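Local coordinates for tungsten formylmethanofuran dehydrogenase subunit E (PDB 3D00), which is of uncertain function but binds zinc through a C-terminal treble-clef finger and resembles a tungsten formylmethanofuran dehydrogenase subunit implicated in microbial methanogenesis, at residues P167-A172 and L182-G187. Residues are numbered along the deposited sequence; the frame is centred on the assembly and turned at random.
With ZN (zinc ion), chain B.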
loop_
_atom_site.group_PDB
_atom_site.type_symbol
_atom_site.label_atom_id
_atom_site.label_comp_id
_atom_site.label_asym_id
_atom_site.label_seq_id
_atom_site.Cartn_x
_atom_site.Cartn_y
_atom_site.Cartn_z
ATOM N N PRO A 167 11.911 2.543 25.953
ATOM C CA PRO A 167 11.698 2.945 27.339
ATOM C C PRO A 167 10.621 3.984 27.510
ATOM O O PRO A 167 10.067 4.107 28.588
ATOM C CB PRO A 167 13.036 3.553 27.746
ATOM C CG PRO A 167 13.748 3.847 26.491
ATOM C CD PRO A 167 13.255 2.924 25.460
ATOM N N GLN A 168 10.368 4.765 26.466
ATOM C CA GLN A 168 9.447 5.861 26.581
ATOM C C GLN A 168 7.994 5.424 26.397
ATOM O O GLN A 168 7.129 5.803 27.206
ATOM C CB GLN A 168 9.823 6.979 25.609
ATOM C CG GLN A 168 9.114 8.257 25.922
ATOM C CD GLN A 168 9.272 9.280 24.862
ATOM O OE1 GLN A 168 10.390 9.615 24.444
ATOM N NE2 GLN A 168 8.142 9.791 24.396
ATOM N N CYS A 169 7.713 4.617 25.370
ATOM C CA CYS A 169 6.334 4.181 25.120
ATOM C C CYS A 169 6.076 2.728 25.458
ATOM O O CYS A 169 4.922 2.302 25.442
ATOM C CB CYS A 169 5.940 4.432 23.664
ATOM S SG CYS A 169 6.695 3.300 22.490
ATOM N N ARG A 170 7.149 1.994 25.758
ATOM C CA ARG A 170 7.114 0.571 26.095
ATOM C C ARG A 170 6.402 -0.249 25.057
ATOM O O ARG A 170 5.568 -1.111 25.381
ATOM C CB ARG A 170 6.535 0.346 27.491
ATOM C CG ARG A 170 7.351 1.014 28.588
ATOM C CD ARG A 170 6.816 0.662 29.999
ATOM N NE ARG A 170 6.392 -0.739 30.183
ATOM C CZ ARG A 170 7.197 -1.763 30.475
ATOM N NH1 ARG A 170 8.507 -1.586 30.623
ATOM N NH2 ARG A 170 6.684 -2.980 30.603
ATOM N N GLU A 171 6.761 0.002 23.801
ATOM C CA GLU A 171 6.393 -0.859 22.704
ATOM C C GLU A 171 7.643 -1.504 22.109
ATOM O O GLU A 171 8.740 -0.966 22.218
ATOM C CB GLU A 171 5.593 -0.067 21.666
ATOM C CG GLU A 171 4.113 0.089 22.077
ATOM C CD GLU A 171 3.331 1.024 21.200
ATOM O OE1 GLU A 171 3.283 0.767 19.969
ATOM O OE2 GLU A 171 2.763 2.010 21.739
ATOM N N ALA A 172 7.469 -2.663 21.496
ATOM C CA ALA A 172 8.559 -3.350 20.834
ATOM C C ALA A 172 8.913 -2.665 19.498
ATOM O O ALA A 172 8.049 -2.199 18.751
ATOM C CB ALA A 172 8.224 -4.819 20.616
ATOM N N LEU A 182 11.269 5.067 16.632
ATOM C CA LEU A 182 11.234 6.158 15.671
ATOM C C LEU A 182 10.051 7.068 15.952
ATOM O O LEU A 182 10.096 8.241 15.652
ATOM C CB LEU A 182 11.207 5.612 14.253
ATOM C CG LEU A 182 12.524 5.010 13.709
ATOM C CD1 LEU A 182 12.359 4.343 12.342
ATOM C CD2 LEU A 182 13.673 6.068 13.653
ATOM N N SER A 183 8.995 6.537 16.567
ATOM C CA SER A 183 7.867 7.370 16.947
ATOM C C SER A 183 8.300 8.323 18.054
ATOM O O SER A 183 8.142 9.543 17.939
ATOM C CB SER A 183 6.654 6.526 17.375
ATOM O OG SER A 183 5.564 7.363 17.715
ATOM N N CYS A 184 8.872 7.766 19.120
ATOM C CA CYS A 184 9.316 8.553 20.269
ATOM C C CYS A 184 10.473 9.494 19.930
ATOM O O CYS A 184 10.661 10.537 20.584
ATOM C CB CYS A 184 9.657 7.610 21.445
ATOM S SG CYS A 184 8.172 6.979 22.244
ATOM N N GLN A 185 11.253 9.123 18.925
ATOM C CA GLN A 185 12.281 10.004 18.408
ATOM C C GLN A 185 11.666 11.249 17.732
ATOM O O GLN A 185 12.320 12.249 17.629
ATOM C CB GLN A 185 13.183 9.280 17.402
ATOM C CG GLN A 185 14.116 8.253 18.008
ATOM C CD GLN A 185 14.931 7.498 16.968
ATOM O OE1 GLN A 185 15.311 8.060 15.937
ATOM N NE2 GLN A 185 15.216 6.232 17.236
ATOM N N GLY A 186 10.407 11.190 17.295
ATOM C CA GLY A 186 9.764 12.344 16.657
ATOM C C GLY A 186 8.868 12.016 15.482
ATOM O O GLY A 186 8.169 12.888 14.976
ATOM N N GLY A 187 8.870 10.761 15.046
ATOM C CA GLY A 187 8.016 10.348 13.959
ATOM C C GLY A 187 6.540 10.232 14.325
ATOM O O GLY A 187 5.719 10.053 13.436
HETATM ZN ZN ZN B . 8.670 4.594 21.754
#
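Cys-169 SG and Cys-184 SG grip the same zinc ion, each sulfur 2.5 Å from the zinc, and the sulfur-zinc-sulfur angle of about 106° is close to tetrahedral. Cys-166 and Cys-181 complete the four-sulfur shell, a cage suited to cysteine, whose short side chain ends in a soft, polarisable donor. Cys-184 holds SG anti to its carbonyl carbon (chi1 -76°), which carries the sulfur off the helix toward the metal. This pairing is characteristic of a treble-clef zinc finger, in which a loop between the antiparallel strands 163-165 and 172-174 supplies one pair of ligands and a short helix region the other. With CG anti to the backbone N (chi1 -166°), the extended chain of Gln-168 lays its amide face over SG and CB of Cys-184: NE2 stands 3.5 Å from Cys-184 SG and OE1 3.7 Å from Cys-184 CB. The flat group gives the sulfur van der Waals cover without pointing an N-H at it, and a polar amide suits this exposed edge. The helix carrying Cys-184 has a wider pi-type turn, closed by Gly-187 N to Leu-182 O at 2.9 Å, while Gly-186 takes backbone angles that favour glycine. Glu-171 forms a salt bridge to Arg-99 of the second subunit.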